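Local coordinates for envelope glycoprotein (Thogoto virus, PDB 5XEA) that probably attaches the virus to a host-cell receptor and then drives fusion of the virion envelope with the host membrane, at residues G45-W50 against Q88-D93; C95-G100 against V123-N128; S341-F344 against F350-H353. All coordinates share one frame; numbering follows the deposited sequence.

Interaction 1 (G45-W50 against Q88-D93)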
ATOM      1  N   GLY B  45     -24.084  12.860 -13.546  1.00 36.53           N
ATOM      2  CA  GLY B  45     -24.374  13.319 -14.893  1.00 33.63           C
ATOM      3  C   GLY B  45     -23.918  14.745 -15.114  1.00 36.81           C
ATOM      4  O   GLY B  45     -23.900  15.564 -14.195  1.00 36.94           O
ATOM      5  N   TYR B  46     -23.544  15.033 -16.367  1.00 31.24           N
ATOM      6  CA  TYR B  46     -23.103  16.365 -16.757  1.00 30.60           C
ATOM      7  C   TYR B  46     -23.784  16.767 -18.054  1.00 32.60           C
ATOM      8  O   TYR B  46     -24.166  15.917 -18.862  1.00 36.96           O
ATOM      9  CB  TYR B  46     -21.564  16.455 -16.917  1.00 31.95           C
ATOM     10  CG  TYR B  46     -20.979  15.645 -18.053  1.00 39.94           C
ATOM     11  CD1 TYR B  46     -20.789  16.205 -19.317  1.00 32.43           C
ATOM     12  CD2 TYR B  46     -20.600  14.319 -17.857  1.00 33.56           C
ATOM     13  CE1 TYR B  46     -20.261  15.457 -20.352  1.00 31.08           C
ATOM     14  CE2 TYR B  46     -20.076  13.567 -18.889  1.00 33.18           C
ATOM     15  CZ  TYR B  46     -19.901  14.135 -20.134  1.00 40.90           C
ATOM     16  OH  TYR B  46     -19.367  13.367 -21.152  1.00 34.87           O
ATOM     17  N   ARG B  47     -23.927  18.075 -18.238  1.00 36.85           N
ATOM     18  CA  ARG B  47     -24.485  18.629 -19.466  1.00 34.85           C
ATOM     19  C   ARG B  47     -24.036  20.075 -19.580  1.00 35.97           C
ATOM     20  O   ARG B  47     -24.171  20.845 -18.621  1.00 32.68           O
ATOM     21  CB  ARG B  47     -26.011  18.538 -19.472  1.00 33.98           C
ATOM     22  CG  ARG B  47     -26.695  19.198 -20.684  1.00 40.34           C
ATOM     23  CD  ARG B  47     -28.166  18.810 -20.671  1.00 36.84           C
ATOM     24  NE  ARG B  47     -28.810  19.296 -19.459  1.00 41.26           N
ATOM     25  CZ  ARG B  47     -30.018  18.935 -19.043  1.00 42.82           C
ATOM     26  NH1 ARG B  47     -30.743  18.077 -19.748  1.00 39.96           N
ATOM     27  NH2 ARG B  47     -30.499  19.455 -17.917  1.00 40.97           N
ATOM     28  N   THR B  48     -23.519  20.434 -20.746  1.00 35.30           N
ATOM     29  CA  THR B  48     -23.044  21.788 -21.005  1.00 31.67           C
ATOM     30  C   THR B  48     -23.352  22.140 -22.451  1.00 35.84           C
ATOM     31  O   THR B  48     -23.359  21.271 -23.335  1.00 32.34           O
ATOM     32  CB  THR B  48     -21.527  21.883 -20.695  1.00 41.92           C
ATOM     33  OG1 THR B  48     -21.324  21.767 -19.281  1.00 35.35           O
ATOM     34  CG2 THR B  48     -20.921  23.170 -21.177  1.00 33.74           C
ATOM     35  N   ALA B  49     -23.614  23.425 -22.693  1.00 34.95           N
ATOM     36  CA  ALA B  49     -23.780  23.945 -24.042  1.00 33.16           C
ATOM     37  C   ALA B  49     -22.616  24.870 -24.388  1.00 32.33           C
ATOM     38  O   ALA B  49     -22.129  25.610 -23.529  1.00 32.78           O
ATOM     39  CB  ALA B  49     -25.114  24.698 -24.182  1.00 30.57           C
ATOM     40  N   TRP B  50     -22.140  24.785 -25.625  1.00 32.11           N
ATOM     41  CA  TRP B  50     -21.311  25.824 -26.239  1.00 33.99           C
ATOM     42  C   TRP B  50     -22.230  26.724 -27.047  1.00 34.07           C
ATOM     43  O   TRP B  50     -22.920  26.245 -27.949  1.00 33.15           O
ATOM     44  CB  TRP B  50     -20.227  25.242 -27.152  1.00 29.89           C
ATOM     45  CG  TRP B  50     -19.429  26.264 -27.932  1.00 33.43           C
ATOM     46  CD1 TRP B  50     -19.527  26.533 -29.271  1.00 34.37           C
ATOM     47  CD2 TRP B  50     -18.424  27.157 -27.420  1.00 37.07           C
ATOM     48  NE1 TRP B  50     -18.644  27.533 -29.621  1.00 39.02           N
ATOM     49  CE2 TRP B  50     -17.957  27.930 -28.504  1.00 33.70           C
ATOM     50  CE3 TRP B  50     -17.872  27.372 -26.152  1.00 36.11           C
ATOM     51  CZ2 TRP B  50     -16.954  28.902 -28.364  1.00 36.69           C
ATOM     52  CZ3 TRP B  50     -16.882  28.349 -26.007  1.00 34.49           C
ATOM     53  CH2 TRP B  50     -16.433  29.103 -27.117  1.00 34.77           C
ATOM     54  N   GLN B  88     -28.947   7.106 -20.509  1.00 54.09           N
ATOM     55  CA  GLN B  88     -28.866   8.088 -21.582  1.00 52.63           C
ATOM     56  C   GLN B  88     -28.919   9.486 -20.983  1.00 51.50           C
ATOM     57  O   GLN B  88     -29.395   9.682 -19.864  1.00 51.15           O
ATOM     58  CB  GLN B  88     -30.001   7.925 -22.603  1.00 45.16           C
ATOM     59  CG  GLN B  88     -29.863   6.725 -23.510  1.00 64.00           C
ATOM     60  CD  GLN B  88     -30.803   6.811 -24.696  1.00 83.43           C
ATOM     61  OE1 GLN B  88     -30.414   7.232 -25.795  1.00 80.29           O
ATOM     62  NE2 GLN B  88     -32.057   6.431 -24.476  1.00 87.72           N
ATOM     63  N   CYS B  89     -28.427  10.462 -21.744  1.00 45.51           N
ATOM     64  CA  CYS B  89     -28.487  11.856 -21.338  1.00 46.25           C
ATOM     65  C   CYS B  89     -29.269  12.654 -22.375  1.00 51.54           C
ATOM     66  O   CYS B  89     -29.441  12.234 -23.523  1.00 55.87           O
ATOM     67  CB  CYS B  89     -27.072  12.446 -21.146  1.00 43.05           C
ATOM     68  SG  CYS B  89     -25.955  12.513 -22.626  1.00 79.48           S
ATOM     69  N   SER B  90     -29.741  13.822 -21.964  1.00 47.46           N
ATOM     70  CA  SER B  90     -30.472  14.702 -22.860  1.00 44.82           C
ATOM     71  C   SER B  90     -29.677  15.976 -23.130  1.00 44.67           C
ATOM     72  O   SER B  90     -28.768  16.341 -22.382  1.00 46.12           O
ATOM     73  CB  SER B  90     -31.848  15.057 -22.285  1.00 44.63           C
ATOM     74  OG  SER B  90     -31.717  15.786 -21.084  1.00 51.33           O
ATOM     75  N   TYR B  91     -30.058  16.669 -24.201  1.00 48.98           N
ATOM     76  CA  TYR B  91     -29.399  17.909 -24.574  1.00 45.73           C
ATOM     77  C   TYR B  91     -30.340  18.714 -25.472  1.00 43.58           C
ATOM     78  O   TYR B  91     -31.378  18.216 -25.923  1.00 42.91           O
ATOM     79  CB  TYR B  91     -28.052  17.624 -25.240  1.00 41.30           C
ATOM     80  CG  TYR B  91     -28.114  16.767 -26.493  1.00 44.66           C
ATOM     81  CD1 TYR B  91     -28.253  17.356 -27.750  1.00 44.65           C
ATOM     82  CD2 TYR B  91     -28.012  15.373 -26.429  1.00 53.49           C
ATOM     83  CE1 TYR B  91     -28.297  16.587 -28.906  1.00 45.71           C
ATOM     84  CE2 TYR B  91     -28.054  14.590 -27.592  1.00 49.31           C
ATOM     85  CZ  TYR B  91     -28.195  15.210 -28.828  1.00 56.68           C
ATOM     86  OH  TYR B  91     -28.245  14.475 -29.998  1.00 57.59           O
ATOM     87  N   GLY B  92     -29.962  19.976 -25.723  1.00 38.01           N
ATOM     88  CA  GLY B  92     -30.810  20.901 -26.454  1.00 41.81           C
ATOM     89  C   GLY B  92     -30.596  20.848 -27.955  1.00 46.99           C
ATOM     90  O   GLY B  92     -29.856  20.019 -28.483  1.00 45.70           O
ATOM     91  N   ASP B  93     -31.281  21.756 -28.656  1.00 37.79           N
ATOM     92  CA  ASP B  93     -31.094  21.874 -30.096  1.00 43.44           C
ATOM     93  C   ASP B  93     -29.702  22.400 -30.412  1.00 43.73           C
ATOM     94  O   ASP B  93     -29.140  23.210 -29.674  1.00 41.84           O
ATOM     95  CB  ASP B  93     -32.146  22.808 -30.706  1.00 51.32           C
ATOM     96  CG  ASP B  93     -33.553  22.223 -30.647  1.00 63.94           C
ATOM     97  OD1 ASP B  93     -33.702  21.002 -30.886  1.00 63.90           O
ATOM     98  OD2 ASP B  93     -34.504  22.984 -30.353  1.00 68.72           O
TER
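Arg47 reaches Ser90 through a side chain that starts straight and then bends: CG lies trans to the main-chain nitrogen (chi1 176°), the next torsion is also extended, and a turn at chi3 (61°) swings the guanidinium over to the 88-93 segment. Ser90 holds its OG between its own N and carbonyl carbon (chi1 64°), which carries the hydroxyl to the rim of that guanidinium. OG lies in the guanidinium plane, with Arg47 NH1 and Ser90 OG 2.8 Å apart. Further back, the aliphatic part of the arginine runs past the Ser90 carbonyl, with Arg47 CD 3.1 Å and Arg47 CG 3.9 Å from Ser90 O. The same Arg47 CD is 4.2 Å from Tyr91 CA, so the arginine passes main chain here and not the tyrosine ring. The main chains stay well apart, Arg47 CA and Tyr91 CA being 7.1 Å from each other, and one long side chain therefore spans the gap. The guanidinium has stronger partners beyond the two segments: NE bonds to the Tyr73 carbonyl, and NH1 forms a salt bridge with Glu79. Its buried charge is thus met by a carboxylate and a backbone oxygen, which probably fix the rotation of the group facing Ser90. Cys89 ties the 88-93 segment by a disulfide to Cys142, on the long strand 133-156. The contact is buried and lies where three elements converge. Strand 40-56, carrying Arg47, belongs to the large antiparallel sheet and pairs with 65-72, 133-156 and 187-192. Strand 89-91, paired with 115-117, passes beside it, and helix 77-86, which precedes that strand, brings Glu79 and Trp83 against both Arg47 and Ser90.

Interaction 2 (C95-G100 against V123-N128)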
ATOM      1  N   CYS B  95     -27.106  24.229 -33.347  1.00 42.14           N
ATOM      2  CA  CYS B  95     -27.158  25.222 -34.414  1.00 45.66           C
ATOM      3  C   CYS B  95     -25.791  25.263 -35.052  1.00 45.08           C
ATOM      4  O   CYS B  95     -24.801  25.567 -34.375  1.00 42.59           O
ATOM      5  CB  CYS B  95     -27.524  26.615 -33.887  1.00 47.18           C
ATOM      6  SG  CYS B  95     -29.248  26.854 -33.498  1.00 79.68           S
ATOM      7  N   HIS B  96     -25.731  24.955 -36.336  1.00 42.66           N
ATOM      8  CA  HIS B  96     -24.507  25.072 -37.109  1.00 40.36           C
ATOM      9  C   HIS B  96     -24.615  26.292 -38.020  1.00 42.75           C
ATOM     10  O   HIS B  96     -25.383  26.279 -38.990  1.00 42.16           O
ATOM     11  CB  HIS B  96     -24.268  23.808 -37.925  1.00 42.93           C
ATOM     12  CG  HIS B  96     -22.915  23.756 -38.555  1.00 45.18           C
ATOM     13  ND1 HIS B  96     -22.663  24.254 -39.813  1.00 54.02           N
ATOM     14  CD2 HIS B  96     -21.739  23.262 -38.103  1.00 46.85           C
ATOM     15  CE1 HIS B  96     -21.387  24.072 -40.111  1.00 59.13           C
ATOM     16  NE2 HIS B  96     -20.806  23.470 -39.089  1.00 59.45           N
ATOM     17  N   ASP B  97     -23.836  27.333 -37.718  1.00 39.15           N
ATOM     18  CA  ASP B  97     -23.696  28.501 -38.589  1.00 46.28           C
ATOM     19  C   ASP B  97     -25.072  29.059 -38.972  1.00 47.52           C
ATOM     20  O   ASP B  97     -25.359  29.330 -40.134  1.00 46.02           O
ATOM     21  CB  ASP B  97     -22.864  28.163 -39.831  1.00 46.38           C
ATOM     22  CG  ASP B  97     -21.349  28.102 -39.549  1.00 49.15           C
ATOM     23  OD1 ASP B  97     -20.952  28.131 -38.368  1.00 45.27           O
ATOM     24  OD2 ASP B  97     -20.538  28.017 -40.511  1.00 44.97           O
ATOM     25  N   CYS B  98     -25.939  29.199 -37.970  1.00 39.12           N
ATOM     26  CA  CYS B  98     -27.272  29.758 -38.169  1.00 39.22           C
ATOM     27  C   CYS B  98     -27.165  31.277 -38.177  1.00 44.85           C
ATOM     28  O   CYS B  98     -26.929  31.895 -37.132  1.00 48.34           O
ATOM     29  CB  CYS B  98     -28.221  29.293 -37.072  1.00 44.86           C
ATOM     30  SG  CYS B  98     -28.501  27.499 -37.013  1.00 54.94           S
ATOM     31  N   TRP B  99     -27.336  31.879 -39.343  1.00 43.11           N
ATOM     32  CA  TRP B  99     -27.142  33.312 -39.507  1.00 38.33           C
ATOM     33  C   TRP B  99     -28.463  33.997 -39.812  1.00 39.07           C
ATOM     34  O   TRP B  99     -29.478  33.353 -40.104  1.00 40.63           O
ATOM     35  CB  TRP B  99     -26.112  33.611 -40.601  1.00 37.43           C
ATOM     36  CG  TRP B  99     -26.444  33.077 -41.949  1.00 45.17           C
ATOM     37  CD1 TRP B  99     -26.092  31.865 -42.459  1.00 51.20           C
ATOM     38  CD2 TRP B  99     -27.185  33.749 -42.983  1.00 46.43           C
ATOM     39  NE1 TRP B  99     -26.569  31.738 -43.747  1.00 45.13           N
ATOM     40  CE2 TRP B  99     -27.250  32.876 -44.085  1.00 47.70           C
ATOM     41  CE3 TRP B  99     -27.807  34.999 -43.073  1.00 52.83           C
ATOM     42  CZ2 TRP B  99     -27.905  33.219 -45.280  1.00 51.20           C
ATOM     43  CZ3 TRP B  99     -28.462  35.340 -44.256  1.00 59.94           C
ATOM     44  CH2 TRP B  99     -28.505  34.452 -45.344  1.00 55.97           C
ATOM     45  N   GLY B 100     -28.440  35.325 -39.710  1.00 42.85           N
ATOM     46  CA  GLY B 100     -29.642  36.101 -39.959  1.00 43.54           C
ATOM     47  C   GLY B 100     -30.703  35.775 -38.930  1.00 43.28           C
ATOM     48  O   GLY B 100     -30.417  35.587 -37.739  1.00 39.73           O
ATOM     49  N   VAL B 123     -18.924  20.217 -30.365  1.00 32.49           N
ATOM     50  CA  VAL B 123     -17.921  20.762 -31.271  1.00 36.84           C
ATOM     51  C   VAL B 123     -17.811  22.240 -30.946  1.00 36.93           C
ATOM     52  O   VAL B 123     -18.830  22.913 -30.776  1.00 37.82           O
ATOM     53  CB  VAL B 123     -18.315  20.565 -32.748  1.00 45.09           C
ATOM     54  CG1 VAL B 123     -17.220  21.100 -33.673  1.00 41.42           C
ATOM     55  CG2 VAL B 123     -18.572  19.100 -33.052  1.00 45.32           C
ATOM     56  N   ARG B 124     -16.590  22.745 -30.820  1.00 34.84           N
ATOM     57  CA  ARG B 124     -16.394  24.156 -30.512  1.00 36.27           C
ATOM     58  C   ARG B 124     -16.291  24.930 -31.820  1.00 37.47           C
ATOM     59  O   ARG B 124     -15.328  24.760 -32.563  1.00 37.99           O
ATOM     60  CB  ARG B 124     -15.148  24.377 -29.668  1.00 35.35           C
ATOM     61  CG  ARG B 124     -14.833  25.871 -29.538  1.00 39.94           C
ATOM     62  CD  ARG B 124     -13.548  26.077 -28.787  1.00 38.76           C
ATOM     63  NE  ARG B 124     -13.229  27.486 -28.671  1.00 39.52           N
ATOM     64  CZ  ARG B 124     -12.156  27.946 -28.043  1.00 48.48           C
ATOM     65  NH1 ARG B 124     -11.313  27.097 -27.465  1.00 51.13           N
ATOM     66  NH2 ARG B 124     -11.927  29.247 -27.991  1.00 49.56           N
ATOM     67  N   ARG B 125     -17.278  25.774 -32.105  1.00 35.84           N
ATOM     68  CA  ARG B 125     -17.294  26.538 -33.354  1.00 39.65           C
ATOM     69  C   ARG B 125     -17.787  27.952 -33.073  1.00 40.17           C
ATOM     70  O   ARG B 125     -18.766  28.132 -32.338  1.00 36.28           O
ATOM     71  CB  ARG B 125     -18.190  25.852 -34.400  1.00 37.38           C
ATOM     72  CG  ARG B 125     -18.165  26.484 -35.788  1.00 56.60           C
ATOM     73  CD  ARG B 125     -18.823  25.566 -36.827  1.00 56.83           C
ATOM     74  NE  ARG B 125     -18.902  26.205 -38.142  1.00 56.25           N
ATOM     75  CZ  ARG B 125     -17.987  26.072 -39.098  1.00 54.47           C
ATOM     76  NH1 ARG B 125     -16.913  25.317 -38.892  1.00 55.25           N
ATOM     77  NH2 ARG B 125     -18.143  26.688 -40.263  1.00 51.42           N
ATOM     78  N   ASP B 126     -17.110  28.955 -33.632  1.00 40.20           N
ATOM     79  CA  ASP B 126     -17.575  30.342 -33.500  1.00 43.27           C
ATOM     80  C   ASP B 126     -17.448  31.098 -34.825  1.00 43.39           C
ATOM     81  O   ASP B 126     -16.973  32.235 -34.884  1.00 41.42           O
ATOM     82  CB  ASP B 126     -16.849  31.074 -32.371  1.00 45.32           C
ATOM     83  CG  ASP B 126     -15.342  31.107 -32.547  1.00 56.56           C
ATOM     84  OD1 ASP B 126     -14.836  30.743 -33.636  1.00 60.78           O
ATOM     85  OD2 ASP B 126     -14.663  31.520 -31.578  1.00 66.92           O
ATOM     86  N   ALA B 127     -17.917  30.474 -35.899  1.00 45.60           N
ATOM     87  CA  ALA B 127     -17.867  31.097 -37.217  1.00 43.01           C
ATOM     88  C   ALA B 127     -18.687  32.387 -37.254  1.00 35.76           C
ATOM     89  O   ALA B 127     -19.678  32.547 -36.527  1.00 37.81           O
ATOM     90  CB  ALA B 127     -18.370  30.119 -38.277  1.00 40.59           C
ATOM     91  N   ASN B 128     -18.260  33.315 -38.121  1.00 39.98           N
ATOM     92  CA  ASN B 128     -18.824  34.659 -38.239  1.00 35.17           C
ATOM     93  C   ASN B 128     -18.597  35.151 -39.664  1.00 36.26           C
ATOM     94  O   ASN B 128     -18.073  36.246 -39.853  1.00 38.63           O
ATOM     95  CB  ASN B 128     -18.141  35.598 -37.232  1.00 36.08           C
ATOM     96  CG  ASN B 128     -18.885  36.921 -37.016  1.00 36.25           C
ATOM     97  OD1 ASN B 128     -20.078  37.049 -37.302  1.00 38.17           O
ATOM     98  ND2 ASN B 128     -18.172  37.901 -36.456  1.00 35.57           N
TER
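At His96 and Asp97 the chain turns a corner, Asp97 adopting left-handed backbone angles (phi 52°, psi 47°), while the facing 123-128 segment runs as an irregular loop. The main chains keep apart, Asp97 CA lying 6.5 Å from Ala127 CA, and the link is a side-on, two-pronged Asp-Arg salt bridge between strand corner and loop. Arg125, extended from CG to NE, presents the edge of its guanidinium to the Asp97 carboxylate. Arg125 NE donates to Asp97 OD1 over 2.8 Å, meeting it from above the carboxylate plane; Arg125 NH2 reaches Asp97 OD2, also over 2.8 Å, on the syn side but tilted out of the carboxylate plane. The two planes are 37° apart, so the pairing is twisted. Asn137 ND2 bonds to OD1 and Trp129 NE1 to OD2, holding the buried carboxylate in place, and Arg125 NH1 goes to the Gly443 carbonyl. His96 NE2 sits over one face of the guanidinium, toward its rim, 3.5 Å from Arg125 NE without bonding to it; His96 ND1 pairs with Lys445. Against the carboxylate itself rests a methyl group, Ala127 CB packing 3.3 Å from Asp97 OD1.

Interaction 3 (S341-F344 against F350-H353)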
ATOM      1  N   SER B 341      10.826 -55.522  30.903  1.00 44.06           N
ATOM      2  CA  SER B 341      11.532 -55.007  32.068  1.00 41.60           C
ATOM      3  C   SER B 341      12.976 -54.702  31.681  1.00 47.59           C
ATOM      4  O   SER B 341      13.548 -55.366  30.811  1.00 51.90           O
ATOM      5  CB  SER B 341      11.512 -56.010  33.217  1.00 47.03           C
ATOM      6  OG  SER B 341      12.388 -57.081  32.923  1.00 55.04           O
ATOM      7  N   SER B 342      13.564 -53.696  32.323  1.00 48.11           N
ATOM      8  CA  SER B 342      14.908 -53.242  31.989  1.00 38.75           C
ATOM      9  C   SER B 342      15.933 -53.713  33.023  1.00 42.57           C
ATOM     10  O   SER B 342      15.599 -54.074  34.146  1.00 42.34           O
ATOM     11  CB  SER B 342      14.961 -51.723  31.895  1.00 44.22           C
ATOM     12  OG  SER B 342      14.602 -51.136  33.131  1.00 42.13           O
ATOM     13  N   ARG B 343      17.198 -53.683  32.623  1.00 43.18           N
ATOM     14  CA  ARG B 343      18.304 -54.016  33.516  1.00 42.97           C
ATOM     15  C   ARG B 343      19.462 -53.122  33.119  1.00 40.06           C
ATOM     16  O   ARG B 343      20.013 -53.269  32.023  1.00 48.68           O
ATOM     17  CB  ARG B 343      18.698 -55.491  33.419  1.00 39.33           C
ATOM     18  CG  ARG B 343      19.907 -55.848  34.277  1.00 39.40           C
ATOM     19  CD  ARG B 343      20.326 -57.307  34.079  1.00 52.84           C
ATOM     20  NE  ARG B 343      19.218 -58.229  34.285  1.00 50.58           N
ATOM     21  CZ  ARG B 343      18.919 -58.808  35.443  1.00 51.80           C
ATOM     22  NH1 ARG B 343      19.655 -58.566  36.518  1.00 47.72           N
ATOM     23  NH2 ARG B 343      17.880 -59.629  35.522  1.00 47.87           N
ATOM     24  N   PHE B 344      19.826 -52.193  33.986  1.00 45.04           N
ATOM     25  CA  PHE B 344      20.912 -51.291  33.645  1.00 48.49           C
ATOM     26  C   PHE B 344      22.244 -52.000  33.800  1.00 52.02           C
ATOM     27  O   PHE B 344      22.470 -52.721  34.778  1.00 49.60           O
ATOM     28  CB  PHE B 344      20.851 -50.031  34.497  1.00 48.86           C
ATOM     29  CG  PHE B 344      19.887 -49.031  33.968  1.00 48.85           C
ATOM     30  CD1 PHE B 344      20.326 -47.961  33.200  1.00 50.81           C
ATOM     31  CD2 PHE B 344      18.528 -49.208  34.166  1.00 43.75           C
ATOM     32  CE1 PHE B 344      19.429 -47.056  32.687  1.00 47.43           C
ATOM     33  CE2 PHE B 344      17.623 -48.300  33.647  1.00 48.47           C
ATOM     34  CZ  PHE B 344      18.078 -47.223  32.905  1.00 43.04           C
ATOM     35  N   PHE B 350      21.094 -49.939  29.263  1.00 41.47           N
ATOM     36  CA  PHE B 350      20.246 -50.954  29.868  1.00 43.75           C
ATOM     37  C   PHE B 350      19.879 -51.985  28.817  1.00 47.27           C
ATOM     38  O   PHE B 350      19.833 -51.689  27.618  1.00 44.85           O
ATOM     39  CB  PHE B 350      18.958 -50.374  30.473  1.00 41.52           C
ATOM     40  CG  PHE B 350      18.141 -49.552  29.492  1.00 44.56           C
ATOM     41  CD1 PHE B 350      17.116 -50.126  28.756  1.00 44.40           C
ATOM     42  CD2 PHE B 350      18.422 -48.204  29.293  1.00 45.90           C
ATOM     43  CE1 PHE B 350      16.379 -49.353  27.829  1.00 41.31           C
ATOM     44  CE2 PHE B 350      17.680 -47.432  28.375  1.00 47.07           C
ATOM     45  CZ  PHE B 350      16.663 -48.011  27.660  1.00 43.88           C
ATOM     46  N   LEU B 351      19.623 -53.193  29.295  1.00 40.10           N
ATOM     47  CA  LEU B 351      19.074 -54.286  28.519  1.00 40.59           C
ATOM     48  C   LEU B 351      17.565 -54.292  28.682  1.00 40.33           C
ATOM     49  O   LEU B 351      17.014 -53.720  29.626  1.00 40.62           O
ATOM     50  CB  LEU B 351      19.637 -55.634  28.999  1.00 46.04           C
ATOM     51  CG  LEU B 351      21.148 -55.855  29.044  1.00 47.55           C
ATOM     52  CD1 LEU B 351      21.471 -57.193  29.741  1.00 47.34           C
ATOM     53  CD2 LEU B 351      21.697 -55.845  27.646  1.00 49.47           C
ATOM     54  N   LEU B 352      16.899 -54.978  27.772  1.00 40.80           N
ATOM     55  CA  LEU B 352      15.463 -55.187  27.876  1.00 43.12           C
ATOM     56  C   LEU B 352      15.181 -56.682  27.888  1.00 44.33           C
ATOM     57  O   LEU B 352      15.632 -57.418  27.001  1.00 53.03           O
ATOM     58  CB  LEU B 352      14.720 -54.492  26.728  1.00 42.14           C
ATOM     59  CG  LEU B 352      14.716 -52.961  26.781  1.00 43.06           C
ATOM     60  CD1 LEU B 352      14.042 -52.375  25.555  1.00 40.91           C
ATOM     61  CD2 LEU B 352      14.030 -52.455  28.061  1.00 41.86           C
ATOM     62  N   HIS B 353      14.441 -57.126  28.895  1.00 47.01           N
ATOM     63  CA  HIS B 353      14.024 -58.517  28.996  1.00 41.53           C
ATOM     64  C   HIS B 353      12.575 -58.642  28.551  1.00 50.09           C
ATOM     65  O   HIS B 353      11.741 -57.811  28.916  1.00 47.89           O
ATOM     66  CB  HIS B 353      14.175 -59.041  30.429  1.00 41.27           C
ATOM     67  CG  HIS B 353      15.582 -59.012  30.937  1.00 50.95           C
ATOM     68  ND1 HIS B 353      16.575 -59.830  30.440  1.00 55.48           N
ATOM     69  CD2 HIS B 353      16.159 -58.264  31.906  1.00 48.11           C
ATOM     70  CE1 HIS B 353      17.710 -59.571  31.066  1.00 51.31           C
ATOM     71  NE2 HIS B 353      17.484 -58.627  31.961  1.00 56.40           N
TER
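Phe344 and Phe350 lie side by side and point the same way, yet their rings meet obliquely, with planes 46° apart. The better-defined meeting is a CH-pi contact: Phe350 CB sits 3.7 Å from the Phe344 ring centroid, almost directly above its centre. Phe344 CE1 then touches Phe350 CD2 at 3.7 Å. On the same face Ser342 CB packs 4.0 Å from Leu352 CD2, and Ile332 of helix 331-335 closes over Ser342 and both phenylalanines. The opposite face, with Ser341, Arg343, Leu351 and His353, is mixed. Arg343 bends at chi3 (-53°) and turns its guanidinium edge to His353, at a steep angle to the imidazole; Arg343 NE donates a nearly straight hydrogen bond of 2.9 Å to His353 NE2, which therefore probably carries no proton. Beside it, Ser341 OG rests 3.6 Å from His353 CB. Between the faces, Ser341-His353 and Arg343-Leu351 are hydrogen-bonded pairs, the shortest bonds being His353 N to Ser341 O and Leu351 N to Arg343 O, both 2.8 Å. This is a two-stranded antiparallel beta hairpin, and a strand of the second subunit joins 350-353 to continue the sheet across the trimer interface.

Overall arrangement
Interactions 1 and 2 are neighbours, their centres 18 Å apart, and both reach the large antiparallel sheet; Trp50 joins them directly, with its NE1 2.8 Å from Arg125 O in a probable hydrogen bond. Interaction 3 stands at the far end of the elongated chain, about 100 Å and 113 Å from them between centres. The first two are buried contacts in which a single arginine bridges separated backbones: at 45-50 its charge is met mainly from outside the pair, at 95-100 by the aspartate across from it. The 341-344/350-353 hairpin is partly buried and relies on backbone pairing, with aromatic packing on one face, an arginine-histidine bond on the other, and a subunit interface alongside.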